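Local coordinates for haloacid dehalogenase-like hydrolase (Klebsiella pneumoniae subsp. pneumoniae, PDB 3PGV), which is probably a magnesium-dependent phosphatase of the Cof family within the haloacid dehalogenase superfamily, at residues 100-105 with 189-194; 175-180 with 254-259; 246-251 with 276-281. All coordinates share one frame; numbering follows the deposited sequence.

Contact 1. Residues 100-105 with 189-194; sequences HNLDRD and DRVNVS. With EDO (1,2-ethanediol), chain H.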
loop_
_atom_site.group_PDB
_atom_site.type_symbol
_atom_site.label_atom_id
_atom_site.label_comp_id
_atom_site.label_asym_id
_atom_site.label_seq_id
_atom_site.Cartn_x
_atom_site.Cartn_y
_atom_site.Cartn_z
ATOM N N HIS A 100 -10.476 8.600 0.572
ATOM C CA HIS A 100 -10.560 8.810 2.010
ATOM C C HIS A 100 -9.320 9.526 2.506
ATOM O O HIS A 100 -8.258 8.925 2.634
ATOM C CB HIS A 100 -10.803 7.489 2.746
ATOM C CG HIS A 100 -12.107 6.838 2.386
ATOM N ND1 HIS A 100 -12.289 5.468 2.508
ATOM C CD2 HIS A 100 -13.236 7.383 1.865
ATOM C CE1 HIS A 100 -13.538 5.237 2.127
ATOM N NE2 HIS A 100 -14.151 6.362 1.743
ATOM N N ASN A 101 -9.432 10.836 2.676
ATOM C CA ASN A 101 -8.301 11.699 2.965
ATOM C C ASN A 101 -8.095 11.964 4.437
ATOM O O ASN A 101 -8.973 11.697 5.247
ATOM C CB ASN A 101 -8.449 13.025 2.192
ATOM C CG ASN A 101 -8.466 12.841 0.714
ATOM O OD1 ASN A 101 -7.667 12.096 0.151
ATOM N ND2 ASN A 101 -9.368 13.524 0.048
ATOM N N LEU A 102 -6.920 12.503 4.783
ATOM C CA LEU A 102 -6.594 12.930 6.148
ATOM C C LEU A 102 -7.429 14.142 6.530
ATOM O O LEU A 102 -7.688 15.006 5.669
ATOM C CB LEU A 102 -5.108 13.300 6.221
ATOM C CG LEU A 102 -4.148 12.145 6.428
ATOM C CD1 LEU A 102 -2.766 12.478 5.856
ATOM C CD2 LEU A 102 -4.048 11.774 7.926
ATOM N N ASP A 103 -7.815 14.250 7.829
ATOM C CA ASP A 103 -8.517 15.446 8.322
ATOM C C ASP A 103 -7.632 16.679 8.101
ATOM O O ASP A 103 -6.391 16.588 8.221
ATOM C CB ASP A 103 -8.886 15.300 9.809
ATOM C CG ASP A 103 -10.055 14.359 10.077
ATOM O OD1 ASP A 103 -10.620 13.810 9.093
ATOM O OD2 ASP A 103 -10.436 14.204 11.271
ATOM N N ARG A 104 -8.253 17.804 7.689
ATOM C CA ARG A 104 -7.543 19.035 7.309
ATOM C C ARG A 104 -6.535 19.505 8.369
ATOM O O ARG A 104 -5.405 19.841 8.032
ATOM C CB ARG A 104 -8.545 20.148 6.984
ATOM C CG ARG A 104 -7.958 21.275 6.160
ATOM C CD ARG A 104 -8.955 22.411 5.980
ATOM N NE ARG A 104 -8.408 23.485 5.147
ATOM C CZ ARG A 104 -7.620 24.453 5.608
ATOM N NH1 ARG A 104 -7.259 24.474 6.893
ATOM N NH2 ARG A 104 -7.151 25.379 4.784
ATOM N N ASP A 105 -6.953 19.544 9.638
ATOM C CA ASP A 105 -6.097 20.009 10.731
ATOM C C ASP A 105 -4.873 19.110 10.897
ATOM O O ASP A 105 -3.781 19.611 11.167
ATOM C CB ASP A 105 -6.891 20.096 12.052
ATOM C CG ASP A 105 -7.449 18.767 12.517
ATOM O OD1 ASP A 105 -8.062 18.059 11.690
ATOM O OD2 ASP A 105 -7.243 18.418 13.695
ATOM N N ASP A 189 -6.790 7.364 17.238
ATOM C CA ASP A 189 -7.727 6.835 16.221
ATOM C C ASP A 189 -7.788 7.678 14.940
ATOM O O ASP A 189 -8.251 7.180 13.914
ATOM C CB ASP A 189 -9.154 6.745 16.813
ATOM C CG ASP A 189 -9.354 5.611 17.783
ATOM O OD1 ASP A 189 -8.391 4.833 17.999
ATOM O OD2 ASP A 189 -10.485 5.472 18.309
ATOM N N ARG A 190 -7.465 8.985 15.037
ATOM C CA ARG A 190 -7.596 9.918 13.911
ATOM C C ARG A 190 -6.572 9.676 12.782
ATOM O O ARG A 190 -6.738 10.211 11.677
ATOM C CB ARG A 190 -7.527 11.366 14.396
ATOM C CG ARG A 190 -8.619 11.739 15.371
ATOM C CD ARG A 190 -8.626 13.229 15.630
ATOM N NE ARG A 190 -9.009 13.978 14.431
ATOM C CZ ARG A 190 -8.636 15.226 14.185
ATOM N NH1 ARG A 190 -7.833 15.861 15.025
ATOM N NH2 ARG A 190 -9.009 15.826 13.073
ATOM N N VAL A 191 -5.522 8.887 13.054
ATOM C CA VAL A 191 -4.496 8.575 12.048
ATOM C C VAL A 191 -4.212 7.083 12.000
ATOM O O VAL A 191 -4.408 6.374 12.992
ATOM C CB VAL A 191 -3.154 9.383 12.264
ATOM C CG1 VAL A 191 -3.354 10.875 12.034
ATOM C CG2 VAL A 191 -2.547 9.110 13.654
ATOM N N ASN A 192 -3.712 6.616 10.863
ATOM C CA ASN A 192 -3.114 5.317 10.742
ATOM C C ASN A 192 -1.649 5.535 10.368
ATOM O O ASN A 192 -1.352 6.009 9.255
ATOM C CB ASN A 192 -3.810 4.459 9.688
ATOM C CG ASN A 192 -3.054 3.153 9.400
ATOM O OD1 ASN A 192 -2.296 2.633 10.243
ATOM N ND2 ASN A 192 -3.213 2.623 8.202
ATOM N N VAL A 193 -0.740 5.305 11.331
ATOM C CA VAL A 193 0.686 5.460 11.099
ATOM C C VAL A 193 1.297 4.097 10.786
ATOM O O VAL A 193 1.158 3.162 11.575
ATOM C CB VAL A 193 1.386 6.158 12.303
ATOM C CG1 VAL A 193 2.878 6.339 12.043
ATOM C CG2 VAL A 193 0.731 7.497 12.610
ATOM N N SER A 194 1.937 3.966 9.618
ATOM C CA SER A 194 2.588 2.705 9.240
ATOM C C SER A 194 3.887 2.927 8.514
ATOM O O SER A 194 3.945 3.748 7.594
ATOM C CB SER A 194 1.662 1.860 8.364
ATOM O OG SER A 194 0.523 1.408 9.072
HETATM C C1 EDO H . -10.525 10.123 10.822
HETATM O O1 EDO H . -10.350 10.605 9.486
HETATM C C2 EDO H . -11.232 11.181 11.680
HETATM O O2 EDO H . -12.567 11.439 11.191
HETATM O O HOH W 1 -7.770 12.055 9.585
#
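Arg190 uses its NH2 twice, once toward Asp103 and once toward Asp105, with NH1 adding a second bond to Asp105. Toward Asp105 the grip is end-on: NH1 of Arg190 donates to OD2 of Asp105 at 2.9 Å, while NH2 of Arg190 reaches OD1 of Asp105 at 2.8 Å. Both oxygens offer syn lone pairs, and the two flat groups are nearly coplanar, only 13° apart. Asp103 comes in differently, crossing the arginine side chain at about a right angle. Its OD2 takes the second N-H of Arg190 NH2 through the anti lone pair, at 2.8 Å and almost straight (170°), in the guanidinium plane although its own carboxylate is turned well out of it.

Asp105 places CG between its backbone N and carbonyl carbon (chi1 62°), and the arginine chain bends at chi3, bringing its end round to the start of helix 104-110. Asp103 stands at the N-cap position of that helix, but its carboxylate makes no capping bond and turns to the arginine instead. A water joins the backbones as well, accepting from Asp103 N at 2.8 Å and donating to Arg190 O at 3.0 Å; an ethanediol, probably from the crystallisation liquor, donates from O1 to Asp103 OD1. On the buried side CD2 of Leu102 packs on CG1 of Val191 at 4.3 Å, and Ile106 touches both Val191 and Arg190.

The contact thus joins the entry to helix 104-110 with the beginning of edge strand 191-195 in the six-stranded cap-domain sheet. Two carboxylates around one cation form a salt-bridge network at an exposed rim, where the arginine probably offsets part of the repulsion between the aspartates and holds their carboxylates in fixed orientations.

Contact 2. Residues 175-180 with 254-259; sequences HLLPLE and HQRLKD. With EDO (1,2-ethanediol), chain J.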
loop_
_atom_site.group_PDB
_atom_site.type_symbol
_atom_site.label_atom_id
_atom_site.label_comp_id
_atom_site.label_asym_id
_atom_site.label_seq_id
_atom_site.Cartn_x
_atom_site.Cartn_y
_atom_site.Cartn_z
ATOM N N HIS A 175 15.821 6.724 13.613
ATOM C CA HIS A 175 15.423 8.118 13.800
ATOM C C HIS A 175 13.901 8.320 13.569
ATOM O O HIS A 175 13.309 9.220 14.166
ATOM C CB HIS A 175 16.247 9.037 12.884
ATOM C CG HIS A 175 16.016 10.492 13.129
ATOM N ND1 HIS A 175 16.528 11.127 14.250
ATOM C CD2 HIS A 175 15.370 11.400 12.371
ATOM C CE1 HIS A 175 16.138 12.387 14.158
ATOM N NE2 HIS A 175 15.459 12.606 13.038
ATOM N N LEU A 176 13.272 7.440 12.741
ATOM C CA LEU A 176 11.833 7.502 12.447
ATOM C C LEU A 176 10.976 6.895 13.553
ATOM O O LEU A 176 9.814 7.287 13.709
ATOM C CB LEU A 176 11.516 6.813 11.100
ATOM C CG LEU A 176 11.996 7.542 9.835
ATOM C CD1 LEU A 176 11.742 6.697 8.589
ATOM C CD2 LEU A 176 11.333 8.901 9.702
ATOM N N LEU A 177 11.532 5.923 14.314
ATOM C CA LEU A 177 10.794 5.240 15.396
ATOM C C LEU A 177 10.162 6.199 16.446
ATOM O O LEU A 177 8.968 6.063 16.738
ATOM C CB LEU A 177 11.666 4.170 16.068
ATOM C CG LEU A 177 11.966 2.941 15.202
ATOM C CD1 LEU A 177 13.037 2.077 15.831
ATOM C CD2 LEU A 177 10.700 2.133 14.929
ATOM N N PRO A 178 10.914 7.204 17.001
ATOM C CA PRO A 178 10.287 8.127 17.966
ATOM C C PRO A 178 9.221 9.021 17.317
ATOM O O PRO A 178 8.278 9.434 17.999
ATOM C CB PRO A 178 11.472 8.942 18.511
ATOM C CG PRO A 178 12.689 8.185 18.103
ATOM C CD PRO A 178 12.343 7.507 16.830
ATOM N N LEU A 179 9.353 9.302 15.986
ATOM C CA LEU A 179 8.356 10.098 15.260
ATOM C C LEU A 179 7.051 9.303 15.115
ATOM O O LEU A 179 5.955 9.878 15.238
ATOM C CB LEU A 179 8.894 10.543 13.870
ATOM C CG LEU A 179 7.914 11.386 12.981
ATOM C CD1 LEU A 179 7.473 12.651 13.679
ATOM C CD2 LEU A 179 8.549 11.726 11.623
ATOM N N GLU A 180 7.167 7.964 14.923
ATOM C CA GLU A 180 6.004 7.072 14.855
ATOM C C GLU A 180 5.230 7.121 16.174
ATOM O O GLU A 180 4.007 7.311 16.167
ATOM C CB GLU A 180 6.450 5.628 14.548
ATOM C CG GLU A 180 5.297 4.645 14.487
ATOM C CD GLU A 180 5.699 3.198 14.267
ATOM O OE1 GLU A 180 6.789 2.810 14.739
ATOM O OE2 GLU A 180 4.863 2.425 13.751
ATOM N N HIS A 254 9.370 -7.761 6.422
ATOM C CA HIS A 254 9.999 -7.156 7.591
ATOM C C HIS A 254 9.706 -7.991 8.837
ATOM O O HIS A 254 8.599 -8.523 8.976
ATOM C CB HIS A 254 9.523 -5.720 7.769
ATOM C CG HIS A 254 9.961 -4.831 6.654
ATOM N ND1 HIS A 254 11.193 -4.206 6.674
ATOM C CD2 HIS A 254 9.348 -4.556 5.478
ATOM C CE1 HIS A 254 11.276 -3.547 5.531
ATOM N NE2 HIS A 254 10.176 -3.715 4.788
ATOM N N GLN A 255 10.722 -8.169 9.702
ATOM C CA GLN A 255 10.627 -8.988 10.908
ATOM C C GLN A 255 9.554 -8.462 11.871
ATOM O O GLN A 255 8.886 -9.256 12.539
ATOM C CB GLN A 255 12.004 -9.065 11.614
ATOM C CG GLN A 255 12.055 -10.048 12.795
ATOM C CD GLN A 255 11.880 -11.471 12.347
ATOM O OE1 GLN A 255 12.575 -11.962 11.445
ATOM N NE2 GLN A 255 10.979 -12.179 12.995
ATOM N N ARG A 256 9.364 -7.130 11.919
ATOM C CA ARG A 256 8.363 -6.518 12.787
ATOM C C ARG A 256 6.949 -7.007 12.431
ATOM O O ARG A 256 6.119 -7.181 13.325
ATOM C CB ARG A 256 8.451 -4.981 12.728
ATOM C CG ARG A 256 7.469 -4.279 13.672
ATOM C CD ARG A 256 7.693 -2.782 13.730
ATOM N NE ARG A 256 6.521 -2.078 14.243
ATOM C CZ ARG A 256 6.429 -0.757 14.330
ATOM N NH1 ARG A 256 7.450 0.009 13.979
ATOM N NH2 ARG A 256 5.311 -0.192 14.764
ATOM N N LEU A 257 6.688 -7.258 11.133
ATOM C CA LEU A 257 5.408 -7.796 10.676
ATOM C C LEU A 257 5.255 -9.243 11.135
ATOM O O LEU A 257 4.186 -9.626 11.621
ATOM C CB LEU A 257 5.286 -7.696 9.114
ATOM C CG LEU A 257 4.024 -8.369 8.478
ATOM C CD1 LEU A 257 2.705 -7.741 9.026
ATOM C CD2 LEU A 257 4.074 -8.299 6.980
ATOM N N LYS A 258 6.332 -10.043 10.999
ATOM C CA LYS A 258 6.336 -11.444 11.446
ATOM C C LYS A 258 6.117 -11.529 12.965
ATOM O O LYS A 258 5.341 -12.368 13.427
ATOM C CB LYS A 258 7.651 -12.141 11.051
ATOM C CG LYS A 258 7.812 -12.325 9.544
ATOM C CD LYS A 258 9.192 -12.833 9.190
ATOM C CE LYS A 258 9.377 -13.003 7.702
ATOM N NZ LYS A 258 10.744 -13.513 7.381
ATOM N N ASP A 259 6.767 -10.620 13.731
ATOM C CA ASP A 259 6.668 -10.573 15.189
ATOM C C ASP A 259 5.270 -10.137 15.656
ATOM O O ASP A 259 4.773 -10.654 16.660
ATOM C CB ASP A 259 7.733 -9.629 15.772
ATOM C CG ASP A 259 9.168 -10.100 15.592
ATOM O OD1 ASP A 259 9.367 -11.286 15.220
ATOM O OD2 ASP A 259 10.097 -9.296 15.861
HETATM C C1 EDO J . 9.444 -1.005 10.999
HETATM O O1 EDO J . 9.905 -1.059 12.355
HETATM C C2 EDO J . 9.464 -2.401 10.402
HETATM O O2 EDO J . 8.990 -2.342 9.060
#
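Glu180 and Arg256 form a bidentate salt bridge between two helices: 173-187, which packs on the six-stranded sheet of the cap, and 255-260, which follows a strand of the Rossmann-like HAD core. Because the backbones stay far apart, with 12.3 Å between the CA atoms of Leu177 and Arg256, long side chains must span the gap. Arg256 does so by being extended from CG to NE, with CG anti to the backbone N (chi1 -177°); Glu180 reaches back from the opposite direction, also stretched out beyond CG.

The ionic pairing is end-on. NH1 of Arg256 gives the straighter bond, 3.0 Å to OE1 of Glu180, in the guanidinium plane and to a syn lone pair. NH2 of Arg256 lies closer to OE2 of Glu180, at 2.8 Å, but this bond is bent to 142°, its oxygen tilted out of the guanidinium plane; the two flat groups are 46° apart.

Van der Waals contact is slight: the Leu177 and Arg256 side chains run past each other in opposite directions, CD2 of Leu177 coming to 4.0 Å from NH1 of Arg256. Phe195 of strand 191-195 touches Leu177, Glu180 and Arg256 alike. Arg256 is about 11 Å, side chain to side chain, from the calcium ligand Asp233, so this cap-to-core link lies near the metal site without joining it.

An ethanediol, probably from the crystallisation liquor, completes the set: its O1 accepts from Arg256 NH1 at 3.1 Å, at the guanidinium edge.

Contact 3. Residues 246-251 with 276-281; sequences KGCIMA and PRYLRK
Strand 246-249 faces helix 274-283 with 9.8 Å between the CA atoms of Cys248 and Tyr278, and no hydrogen bond joins the two segments. This is helix-on-sheet packing in the Rossmann-like core of the HAD fold, where the parallel strand 246-249 lies between 228-232 and 265-266.

Tyr278 bridges the gap. With CG anti to its backbone N (chi1 -173°), the side chain extends from the helix to the sheet and brings the phenol end of its ring against Cys248. The sulfur meets it obliquely, 4.3 Å from SG of Cys248 to the centroid of the Tyr278 ring and 30° off the ring normal, a cysteine sulfur-aromatic contact. Ile229 and Phe231 of the neighbouring strand 228-232 extend the packing, touching Tyr278 and Cys248 respectively.

Lys246, two residues before Cys248 on the same face of the strand, bends at chi2 (69°) and brings CE to the hydroxyl end of Tyr278, the two side chains crossing obliquely. Its ammonium forms a salt bridge with Glu265, whose OE1 also hydrogen-bonds the hydroxyl of Tyr278, so one carboxylate oxygen links lysine and tyrosine. Between lysine and tyrosine themselves, the lysine side of the touch is a carbon: CE of Lys246 lies 3.6 Å from OH of Tyr278.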
loop_
_atom_site.group_PDB
_atom_site.type_symbol
_atom_site.label_atom_id
_atom_site.label_comp_id
_atom_site.label_asym_id
_atom_site.label_seq_id
_atom_site.Cartn_x
_atom_site.Cartn_y
_atom_site.Cartn_z
ATOM N N LYS A 246 -7.754 -15.464 5.113
ATOM C CA LYS A 246 -6.439 -16.101 5.128
ATOM C C LYS A 246 -5.352 -15.059 4.769
ATOM O O LYS A 246 -5.448 -14.392 3.734
ATOM C CB LYS A 246 -6.404 -17.282 4.135
ATOM C CG LYS A 246 -5.017 -17.887 3.905
ATOM C CD LYS A 246 -4.471 -18.620 5.125
ATOM C CE LYS A 246 -3.100 -19.179 4.846
ATOM N NZ LYS A 246 -2.517 -19.830 6.037
ATOM N N GLY A 247 -4.367 -14.907 5.646
ATOM C CA GLY A 247 -3.250 -13.992 5.430
ATOM C C GLY A 247 -1.914 -14.708 5.329
ATOM O O GLY A 247 -1.593 -15.542 6.176
ATOM N N CYS A 248 -1.119 -14.383 4.281
ATOM C CA CYS A 248 0.220 -14.964 4.081
ATOM C C CYS A 248 1.283 -13.891 4.152
ATOM O O CYS A 248 1.194 -12.886 3.437
ATOM C CB CYS A 248 0.293 -15.723 2.763
ATOM S SG CYS A 248 -0.751 -17.185 2.691
ATOM N N ILE A 249 2.322 -14.123 4.962
ATOM C CA ILE A 249 3.469 -13.215 5.082
ATOM C C ILE A 249 4.627 -13.731 4.208
ATOM O O ILE A 249 4.944 -14.922 4.245
ATOM C CB ILE A 249 3.896 -13.064 6.585
ATOM C CG1 ILE A 249 2.763 -12.430 7.430
ATOM C CG2 ILE A 249 5.217 -12.270 6.724
ATOM C CD1 ILE A 249 3.071 -12.362 8.963
HETATM N N MSE A 250 5.230 -12.844 3.397
HETATM C CA MSE A 250 6.368 -13.199 2.533
HETATM C C MSE A 250 7.581 -13.554 3.383
HETATM O O MSE A 250 7.783 -12.945 4.438
HETATM C CB MSE A 250 6.725 -12.019 1.604
HETATM C CG MSE A 250 5.548 -11.517 0.773
HETATM SE SE MSE A 250 4.768 -12.911 -0.299
HETATM C CE MSE A 250 6.260 -13.317 -1.438
ATOM N N ALA A 251 8.435 -14.484 2.900
ATOM C CA ALA A 251 9.683 -14.809 3.607
ATOM C C ALA A 251 10.581 -13.565 3.682
ATOM O O ALA A 251 11.287 -13.361 4.680
ATOM C CB ALA A 251 10.420 -15.939 2.893
ATOM N N PRO A 276 2.354 -16.417 -6.878
ATOM C CA PRO A 276 1.645 -17.157 -7.939
ATOM C C PRO A 276 1.795 -18.678 -7.827
ATOM O O PRO A 276 0.861 -19.409 -8.168
ATOM C CB PRO A 276 2.255 -16.602 -9.231
ATOM C CG PRO A 276 3.527 -15.976 -8.826
ATOM C CD PRO A 276 3.330 -15.470 -7.448
ATOM N N ARG A 277 2.955 -19.159 -7.312
ATOM C CA ARG A 277 3.185 -20.599 -7.110
ATOM C C ARG A 277 2.277 -21.138 -6.022
ATOM O O ARG A 277 1.723 -22.227 -6.164
ATOM C CB ARG A 277 4.660 -20.883 -6.784
ATOM C CG ARG A 277 5.573 -20.606 -7.950
ATOM C CD ARG A 277 7.040 -20.923 -7.675
ATOM N NE ARG A 277 7.891 -20.388 -8.746
ATOM C CZ ARG A 277 8.112 -21.011 -9.901
ATOM N NH1 ARG A 277 7.603 -22.219 -10.120
ATOM N NH2 ARG A 277 8.849 -20.435 -10.842
ATOM N N TYR A 278 2.083 -20.351 -4.951
ATOM C CA TYR A 278 1.188 -20.705 -3.847
ATOM C C TYR A 278 -0.246 -20.783 -4.362
ATOM O O TYR A 278 -0.972 -21.715 -4.025
ATOM C CB TYR A 278 1.294 -19.656 -2.722
ATOM C CG TYR A 278 0.535 -20.018 -1.465
ATOM C CD1 TYR A 278 -0.818 -19.714 -1.331
ATOM C CD2 TYR A 278 1.184 -20.589 -0.375
ATOM C CE1 TYR A 278 -1.517 -20.017 -0.163
ATOM C CE2 TYR A 278 0.500 -20.882 0.806
ATOM C CZ TYR A 278 -0.849 -20.585 0.913
ATOM O OH TYR A 278 -1.523 -20.861 2.077
ATOM N N LEU A 279 -0.645 -19.798 -5.199
ATOM C CA LEU A 279 -1.977 -19.726 -5.782
ATOM C C LEU A 279 -2.262 -20.906 -6.714
ATOM O O LEU A 279 -3.345 -21.490 -6.638
ATOM C CB LEU A 279 -2.173 -18.389 -6.523
ATOM C CG LEU A 279 -2.236 -17.129 -5.628
ATOM C CD1 LEU A 279 -2.220 -15.868 -6.460
ATOM C CD2 LEU A 279 -3.467 -17.149 -4.727
ATOM N N ARG A 280 -1.277 -21.283 -7.574
ATOM C CA ARG A 280 -1.432 -22.438 -8.478
ATOM C C ARG A 280 -1.575 -23.729 -7.689
ATOM O O ARG A 280 -2.376 -24.582 -8.055
ATOM C CB ARG A 280 -0.250 -22.549 -9.459
ATOM C CG ARG A 280 -0.202 -21.437 -10.477
ATOM C CD ARG A 280 0.496 -21.867 -11.736
ATOM N NE ARG A 280 0.782 -20.727 -12.605
ATOM C CZ ARG A 280 1.260 -20.838 -13.837
ATOM N NH1 ARG A 280 1.455 -22.037 -14.374
ATOM N NH2 ARG A 280 1.512 -19.754 -14.554
ATOM N N LYS A 281 -0.816 -23.863 -6.581
ATOM C CA LYS A 281 -0.877 -25.039 -5.716
ATOM C C LYS A 281 -2.239 -25.114 -5.011
ATOM O O LYS A 281 -2.815 -26.199 -4.886
ATOM C CB LYS A 281 0.272 -25.000 -4.683
ATOM C CG LYS A 281 0.430 -26.287 -3.888
ATOM C CD LYS A 281 1.569 -26.196 -2.896
#

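How the contacts relate
From the N terminus, contact 1 opens first, at 100-105, and closes at 189-194. Within that span contact 2 opens at 175-180; it closes only at 254-259, so the two cross. Contact 3 opens at 246-251, before contact 2 has closed, and ends at 276-281, crossing it in turn, whereas contacts 1 and 3 are in series on opposite sides of the chain's centre. Contact 1 works within the cap, contact 3 within the core, and contact 2 joins cap to core. Val193 CG1 packs on Glu180 CG at 3.8 Å, connecting contacts 1 and 2; a probable hydrogen bond from Lys258 NZ to Ala251 O connects contacts 2 and 3.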